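PDB 6FOP: glycoside hydrolase family 81 from Clostridium thermocellum, which probably hydrolyses beta-1,3-glucans such as laminarin as part of the cellulosome. Local coordinates for residues F60-A64 / E65-V69; I193-A196 / G197-Y200; V675-N679 / N680-Y684. All blocks are in the same frame, centred on the assembly; numbering follows the deposited sequence. Where two conformers were deposited one is given.

Contact 1 (F60-A64 / E65-V69)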
loop_
_atom_site.group_PDB
_atom_site.type_symbol
_atom_site.label_atom_id
_atom_site.label_comp_id
_atom_site.label_asym_id
_atom_site.label_seq_id
_atom_site.Cartn_x
_atom_site.Cartn_y
_atom_site.Cartn_z
ATOM N N PHE A 60 10.671 -5.386 -16.290
ATOM C CA PHE A 60 10.484 -6.477 -17.252
ATOM C C PHE A 60 9.260 -6.255 -18.109
ATOM O O PHE A 60 8.360 -5.491 -17.736
ATOM C CB PHE A 60 10.313 -7.829 -16.517
ATOM C CG PHE A 60 11.389 -8.121 -15.517
ATOM C CD1 PHE A 60 12.581 -8.714 -15.919
ATOM C CD2 PHE A 60 11.216 -7.803 -14.157
ATOM C CE1 PHE A 60 13.583 -8.955 -15.002
ATOM C CE2 PHE A 60 12.220 -8.040 -13.245
ATOM C CZ PHE A 60 13.406 -8.649 -13.668
ATOM N N LYS A 61 9.174 -6.949 -19.229
ATOM C CA LYS A 61 7.915 -7.014 -19.951
ATOM C C LYS A 61 7.864 -8.284 -20.755
ATOM O O LYS A 61 8.805 -8.589 -21.499
ATOM C CB LYS A 61 7.725 -5.802 -20.869
ATOM C CG LYS A 61 6.301 -5.736 -21.440
ATOM C CD LYS A 61 6.060 -4.554 -22.362
ATOM C CE LYS A 61 6.696 -4.779 -23.709
ATOM N NZ LYS A 61 6.463 -3.599 -24.589
ATOM N N PHE A 62 6.771 -9.029 -20.634
ATOM C CA PHE A 62 6.577 -10.247 -21.436
ATOM C C PHE A 62 6.031 -9.857 -22.802
ATOM O O PHE A 62 5.266 -8.908 -22.922
ATOM C CB PHE A 62 5.619 -11.212 -20.728
ATOM C CG PHE A 62 6.199 -11.800 -19.467
ATOM C CD1 PHE A 62 6.104 -11.119 -18.257
ATOM C CD2 PHE A 62 6.852 -13.041 -19.491
ATOM C CE1 PHE A 62 6.660 -11.641 -17.111
ATOM C CE2 PHE A 62 7.416 -13.555 -18.336
ATOM C CZ PHE A 62 7.301 -12.861 -17.142
ATOM N N LYS A 63 6.486 -10.569 -23.830
ATOM C CA LYS A 63 6.033 -10.399 -25.221
ATOM C C LYS A 63 6.216 -11.719 -25.945
ATOM O O LYS A 63 6.747 -12.662 -25.373
ATOM C CB LYS A 63 6.776 -9.251 -25.914
ATOM C CG LYS A 63 8.281 -9.431 -25.989
ATOM C CD LYS A 63 8.951 -8.228 -26.614
ATOM C CE LYS A 63 10.450 -8.447 -26.797
ATOM N NZ LYS A 63 11.110 -7.198 -27.265
ATOM N N ALA A 64 5.733 -11.803 -27.184
ATOM C CA ALA A 64 5.800 -13.064 -27.910
ATOM C C ALA A 64 7.206 -13.702 -27.927
ATOM O O ALA A 64 7.329 -14.917 -27.765
ATOM C CB ALA A 64 5.234 -12.890 -29.316
ATOM N N GLU A 65 8.251 -12.892 -28.081
ATOM C CA GLU A 65 9.636 -13.392 -28.183
ATOM C C GLU A 65 10.165 -13.920 -26.842
ATOM O O GLU A 65 11.018 -14.804 -26.802
ATOM C CB GLU A 65 10.569 -12.261 -28.679
ATOM C CG GLU A 65 12.044 -12.659 -28.784
ATOM C CD GLU A 65 12.965 -11.527 -29.161
ATOM O OE1 GLU A 65 12.505 -10.369 -29.302
ATOM O OE2 GLU A 65 14.176 -11.801 -29.294
ATOM N N GLY A 66 9.718 -13.341 -25.732
ATOM C CA GLY A 66 10.310 -13.685 -24.443
ATOM C C GLY A 66 10.105 -12.594 -23.414
ATOM O O GLY A 66 9.046 -11.934 -23.394
ATOM N N ILE A 67 11.134 -12.381 -22.590
ATOM C CA ILE A 67 11.051 -11.467 -21.446
ATOM C C ILE A 67 12.031 -10.313 -21.607
ATOM O O ILE A 67 13.264 -10.508 -21.552
ATOM C CB ILE A 67 11.349 -12.183 -20.099
ATOM C CG1 ILE A 67 10.556 -13.492 -19.929
ATOM C CG2 ILE A 67 11.032 -11.224 -18.954
ATOM C CD1 ILE A 67 11.293 -14.754 -20.328
ATOM N N GLU A 68 11.508 -9.100 -21.813
ATOM C CA GLU A 68 12.363 -7.922 -21.823
ATOM C C GLU A 68 12.876 -7.694 -20.416
ATOM O O GLU A 68 12.107 -7.822 -19.463
ATOM C CB GLU A 68 11.634 -6.654 -22.266
ATOM C CG GLU A 68 11.051 -6.728 -23.662
ATOM C CD GLU A 68 10.566 -5.393 -24.183
ATOM O OE1 GLU A 68 10.304 -4.482 -23.375
ATOM O OE2 GLU A 68 10.403 -5.265 -25.423
ATOM N N VAL A 69 14.129 -7.304 -20.313
ATOM C CA VAL A 69 14.814 -6.955 -19.080
ATOM C C VAL A 69 15.423 -5.574 -19.240
ATOM O O VAL A 69 16.062 -5.283 -20.273
ATOM C CB VAL A 69 15.932 -7.954 -18.745
ATOM C CG1 VAL A 69 16.683 -7.540 -17.483
ATOM C CG2 VAL A 69 15.399 -9.373 -18.621
HETATM O O HOH W 1 8.139 -4.328 -26.635
HETATM O O HOH W 2 13.520 -7.855 -28.784
#

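Contact 2 (I193-A196 / G197-Y200)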
loop_
_atom_site.group_PDB
_atom_site.type_symbol
_atom_site.label_atom_id
_atom_site.label_comp_id
_atom_site.label_asym_id
_atom_site.label_seq_id
_atom_site.Cartn_x
_atom_site.Cartn_y
_atom_site.Cartn_z
ATOM N N ILE A 193 24.856 -21.787 -24.903
ATOM C CA ILE A 193 24.767 -23.204 -25.233
ATOM C C ILE A 193 24.844 -23.962 -23.925
ATOM O O ILE A 193 25.919 -24.142 -23.350
ATOM C CB ILE A 193 25.866 -23.640 -26.208
ATOM C CG1 ILE A 193 25.916 -22.714 -27.429
ATOM C CG2 ILE A 193 25.660 -25.090 -26.603
ATOM C CD1 ILE A 193 24.636 -22.626 -28.221
ATOM N N LEU A 194 23.693 -24.394 -23.454
ATOM C CA LEU A 194 23.610 -25.079 -22.177
ATOM C C LEU A 194 24.218 -26.472 -22.251
ATOM O O LEU A 194 24.069 -27.154 -23.253
ATOM C CB LEU A 194 22.151 -25.223 -21.739
ATOM C CG LEU A 194 21.375 -23.934 -21.467
ATOM C CD1 LEU A 194 19.886 -24.279 -21.373
ATOM C CD2 LEU A 194 21.898 -23.275 -20.198
ATOM N N PRO A 195 24.896 -26.907 -21.186
ATOM C CA PRO A 195 25.329 -28.310 -21.149
ATOM C C PRO A 195 24.169 -29.253 -20.944
ATOM O O PRO A 195 23.163 -28.865 -20.357
ATOM C CB PRO A 195 26.262 -28.360 -19.947
ATOM C CG PRO A 195 26.049 -27.129 -19.191
ATOM C CD PRO A 195 25.164 -26.209 -19.919
ATOM N N ALA A 196 24.335 -30.503 -21.360
ATOM C CA ALA A 196 23.281 -31.500 -21.185
ATOM C C ALA A 196 22.916 -31.617 -19.718
ATOM O O ALA A 196 23.786 -31.745 -18.857
ATOM C CB ALA A 196 23.729 -32.842 -21.717
ATOM N N GLY A 197 21.624 -31.526 -19.443
ATOM C CA GLY A 197 21.133 -31.717 -18.091
ATOM C C GLY A 197 21.113 -30.504 -17.188
ATOM O O GLY A 197 20.646 -30.614 -16.071
ATOM N N LYS A 198 21.608 -29.374 -17.677
ATOM C CA LYS A 198 21.582 -28.132 -16.911
ATOM C C LYS A 198 20.816 -27.115 -17.698
ATOM O O LYS A 198 21.071 -26.887 -18.887
ATOM C CB LYS A 198 22.983 -27.625 -16.692
ATOM C CG LYS A 198 23.903 -28.654 -16.100
ATOM C CD LYS A 198 25.189 -27.966 -15.683
ATOM C CE LYS A 198 26.217 -29.024 -15.427
ATOM N NZ LYS A 198 27.501 -28.457 -14.959
ATOM N N ASN A 199 19.825 -26.533 -17.047
ATOM C CA ASN A 199 18.879 -25.701 -17.771
ATOM C C ASN A 199 18.483 -24.433 -17.020
ATOM O O ASN A 199 17.535 -23.759 -17.405
ATOM C CB ASN A 199 17.630 -26.505 -18.133
ATOM C CG ASN A 199 17.917 -27.676 -19.012
ATOM O OD1 ASN A 199 17.985 -27.531 -20.231
ATOM N ND2 ASN A 199 18.118 -28.823 -18.427
ATOM N N TYR A 200 19.272 -24.106 -16.008
ATOM C CA TYR A 200 19.088 -22.867 -15.243
ATOM C C TYR A 200 19.979 -21.757 -15.797
ATOM O O TYR A 200 21.034 -22.010 -16.404
ATOM C CB TYR A 200 19.376 -23.126 -13.757
ATOM C CG TYR A 200 20.720 -23.746 -13.480
ATOM C CD1 TYR A 200 20.877 -25.138 -13.457
ATOM C CD2 TYR A 200 21.834 -22.976 -13.238
ATOM C CE1 TYR A 200 22.101 -25.710 -13.217
ATOM C CE2 TYR A 200 23.075 -23.556 -13.003
ATOM C CZ TYR A 200 23.196 -24.928 -12.978
ATOM O OH TYR A 200 24.419 -25.550 -12.788
HETATM O O HOH W 3 20.405 -28.462 -21.331
#

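Contact 3 (V675-N679 / N680-Y684)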
loop_
_atom_site.group_PDB
_atom_site.type_symbol
_atom_site.label_atom_id
_atom_site.label_comp_id
_atom_site.label_asym_id
_atom_site.label_seq_id
_atom_site.Cartn_x
_atom_site.Cartn_y
_atom_site.Cartn_z
ATOM N N VAL A 675 -0.306 11.698 21.962
ATOM C CA VAL A 675 0.273 12.739 22.792
ATOM C C VAL A 675 0.362 14.013 21.988
ATOM O O VAL A 675 0.733 14.000 20.808
ATOM C CB VAL A 675 1.672 12.361 23.315
ATOM C CG1 VAL A 675 2.210 13.416 24.283
ATOM C CG2 VAL A 675 1.619 10.985 23.993
ATOM N N PHE A 676 -0.014 15.111 22.633
ATOM C CA PHE A 676 -0.035 16.443 22.042
ATOM C C PHE A 676 0.857 17.366 22.871
ATOM O O PHE A 676 1.032 17.146 24.080
ATOM C CB PHE A 676 -1.474 16.975 22.011
ATOM C CG PHE A 676 -2.443 16.088 21.283
ATOM C CD1 PHE A 676 -3.025 14.993 21.908
ATOM C CD2 PHE A 676 -2.736 16.315 19.945
ATOM C CE1 PHE A 676 -3.891 14.160 21.220
ATOM C CE2 PHE A 676 -3.597 15.479 19.253
ATOM C CZ PHE A 676 -4.177 14.403 19.892
ATOM N N ASN A 677 1.405 18.403 22.231
ATOM C CA ASN A 677 2.363 19.297 22.874
ATOM C C ASN A 677 2.044 20.720 22.451
ATOM O O ASN A 677 2.147 21.046 21.263
ATOM C CB ASN A 677 3.774 18.897 22.451
ATOM C CG ASN A 677 4.857 19.644 23.181
ATOM O OD1 ASN A 677 4.693 20.797 23.550
ATOM N ND2 ASN A 677 6.003 18.987 23.356
ATOM N N LYS A 678 1.620 21.541 23.413
ATOM C CA LYS A 678 1.344 22.967 23.194
ATOM C C LYS A 678 2.355 23.744 24.005
ATOM O O LYS A 678 2.316 23.713 25.228
ATOM C CB LYS A 678 -0.088 23.326 23.624
ATOM C CG LYS A 678 -0.501 24.731 23.201
ATOM C CD LYS A 678 -1.900 25.054 23.667
ATOM C CE LYS A 678 -2.260 26.503 23.381
ATOM N NZ LYS A 678 -2.370 26.801 21.922
ATOM N N ASN A 679 3.300 24.392 23.320
ATOM C CA ASN A 679 4.312 25.205 23.982
ATOM C C ASN A 679 4.981 24.488 25.147
ATOM O O ASN A 679 5.118 25.037 26.249
ATOM C CB ASN A 679 3.686 26.527 24.445
ATOM C CG ASN A 679 3.085 27.313 23.296
ATOM O OD1 ASN A 679 3.642 27.358 22.185
ATOM N ND2 ASN A 679 1.942 27.927 23.544
ATOM N N ASN A 680 5.366 23.244 24.871
ATOM C CA ASN A 680 6.070 22.375 25.821
ATOM C C ASN A 680 5.245 21.812 26.978
ATOM O O ASN A 680 5.817 21.238 27.907
ATOM C CB ASN A 680 7.359 23.040 26.341
ATOM C CG ASN A 680 8.274 23.457 25.211
ATOM O OD1 ASN A 680 8.630 22.639 24.369
ATOM N ND2 ASN A 680 8.681 24.712 25.199
ATOM N N ILE A 681 3.920 21.942 26.907
ATOM C CA ILE A 681 3.004 21.291 27.853
ATOM C C ILE A 681 2.356 20.114 27.123
ATOM O O ILE A 681 1.668 20.330 26.117
ATOM C CB ILE A 681 1.884 22.256 28.319
ATOM C CG1 ILE A 681 2.452 23.569 28.895
ATOM C CG2 ILE A 681 0.978 21.531 29.299
ATOM C CD1 ILE A 681 3.430 23.373 30.007
ATOM N N ARG A 682 2.552 18.896 27.624
ATOM C CA ARG A 682 1.986 17.706 26.993
ATOM C C ARG A 682 0.605 17.371 27.521
ATOM O O ARG A 682 0.345 17.480 28.720
ATOM C CB ARG A 682 2.906 16.498 27.169
ATOM C CG ARG A 682 4.100 16.554 26.256
ATOM C CD ARG A 682 5.013 15.362 26.445
ATOM N NE ARG A 682 6.079 15.460 25.458
ATOM C CZ ARG A 682 7.276 14.903 25.549
ATOM N NH1 ARG A 682 7.622 14.167 26.606
ATOM N NH2 ARG A 682 8.139 15.111 24.555
ATOM N N THR A 683 -0.273 16.970 26.607
ATOM C CA THR A 683 -1.556 16.375 26.948
ATOM C C THR A 683 -1.571 14.953 26.384
ATOM O O THR A 683 -1.205 14.709 25.215
ATOM C CB THR A 683 -2.755 17.200 26.437
ATOM O OG1 THR A 683 -2.719 18.492 27.043
ATOM C CG2 THR A 683 -4.057 16.525 26.783
ATOM N N TYR A 684 -1.980 14.023 27.227
ATOM C CA TYR A 684 -1.959 12.604 26.936
ATOM C C TYR A 684 -3.395 12.127 26.812
ATOM O O TYR A 684 -4.219 12.409 27.702
ATOM C CB TYR A 684 -1.266 11.888 28.087
ATOM C CG TYR A 684 0.116 12.395 28.417
ATOM C CD1 TYR A 684 0.304 13.511 29.206
ATOM C CD2 TYR A 684 1.249 11.736 27.948
ATOM C CE1 TYR A 684 1.555 13.987 29.515
ATOM C CE2 TYR A 684 2.520 12.204 28.257
ATOM C CZ TYR A 684 2.668 13.333 29.033
ATOM O OH TYR A 684 3.908 13.803 29.365
HETATM O O HOH W 4 8.481 19.916 24.690
#

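Contact 1 (F60-A64 / E65-V69)
Lys63 and Glu68 meet because their torsions lead them across each other at about a right angle: Lys63 holds CG between its backbone N and carbonyl carbon (chi1 60°) and then runs extended, while Glu68 sets CG beside its own N (chi1 -60°). Lys63 NZ thereby reaches Glu68 OE2 at 2.8 Å in a salt bridge that uses the oxygen's anti lone pair. Lys61 lies alongside Glu68, its chain bent at chi3 (76°), and a water joins its NZ to the same OE2; a second water links Lys63 NZ to Glu65 OE1. Beneath these groups the hairpin is laced by backbone bonds, among them Glu68 N to Lys61 O at 2.8 Å. Gly66, next after Glu65, adopts backbone angles that would jam a side chain against the preceding carbonyl. The other face is apolar: Ile67 CG1 packs 3.5 Å from Phe62 CE2, and Val69 CG2 meets the edge of the Phe60 ring 4.0 Å from CD1. Side chains of strands 111-118 and 121-128, from a second sheet, pack against it. On the polar face, His85 hydrogen-bonds Glu68 OE1, so both carboxylate oxygens of this buried glutamate have partners, and the two lysines would probably stabilise its negative charge.

Contact 2 (I193-A196 / G197-Y200)
The one direct hydrogen bond between 193-196 and 197-200 is the backbone bond of a type II beta turn, from Lys198 N to Pro195 O at 3.1 Å, nearly straight at the hydrogen (163°) although the donor stands above the carbonyl plane. Ala196 takes the second position and turns its methyl outward; Gly197 takes the third with positive phi (87°), where a beta carbon would collide with the carbonyl O of Ala196. A water supplies a second polar link, 3.0 Å from Pro195 O and 2.8 Å from Asn199 OD1, placed to donate to either, though it has more acceptors around it than protons to give. Van der Waals contacts follow. In one of its two conformers Lys198 crosses the Pro195 ring at about a right angle, its CD 3.7 Å from the proline CG, so its methylenes lie against the ring while NZ bonds Ser178 O. Leu194 sets its CB 3.5 Å from the carbonyl O of Lys198 and its CD1 near the amide OD1 of Asn199. The turn lies on the surface between strand 189-193, edged by strand 181-183 in one sheet, and strand 200-206 of another; Pro177 in a nearby loop touches Leu194, Lys198 and Tyr200.

Contact 3 (V675-N679 / N680-Y684)
Asn680, third residue of the type I' beta turn from Lys678 to Ile681, meets Asn677 just before it; Asn679 and Asn680 both have positive phi, which asparagine tolerates well. Asn680 N gives a weak, bent bond to Asn677 OD1 (2.9 Å, 124° at the hydrogen), and a water bridges Asn680 OD1 to Asn677 ND2. The Asn677 amide arrives there because its CG stands opposite the backbone N (chi1 -173°). Ile681 closes the turn, its N bonded to Lys678 O at 2.9 Å and its O receiving Lys678 N. Arg682 extends past Val675, CD lying 4.0 Å from CG1 of the valine, its guanidinium turned 89° from the Asn677 amide. Its long chain suits this place by carrying the charge to Asp663 and Asp700, the former also bonded by Asn677 ND2. Thr683 pairs by backbone with Phe676: Phe676 N reaches Thr683 O at 2.9 Å, in the carbonyl plane, and that oxygen also lies at the ring edge. Tyr684 runs beside Val675, CD2 4.0 Å from CG2, and the two fill this face's buried end. The hairpin forms the middle of a four-stranded sheet between strands 661-662 and 710-715, and helix 646-659 covers Phe676 and Thr683 on the other face.

How the contacts relate
All three contacts are local reversals of the chain, but they occupy different settings. Contact 1 is buried, contact 3 runs from a buried end, at Val675, Phe676, Thr683 and Tyr684, to an exposed turn, and contact 2 lies at the surface. Contacts 1 and 3 each join the two strands of a hairpin, whereas contact 2 connects strands of different sheets. It follows strand 189-193, which belongs to the same sheet as the hairpin of contact 1, their centres about 21 Å apart; contact 3 lies across the chain's centre, its centre about 56 Å from that of contact 1. Their chemistry follows: a charged network over an apolar layer in contact 1, a backbone turn bond, a water and a proline-lysine contact in contact 2, and asparagines with a charged arginine in contact 3.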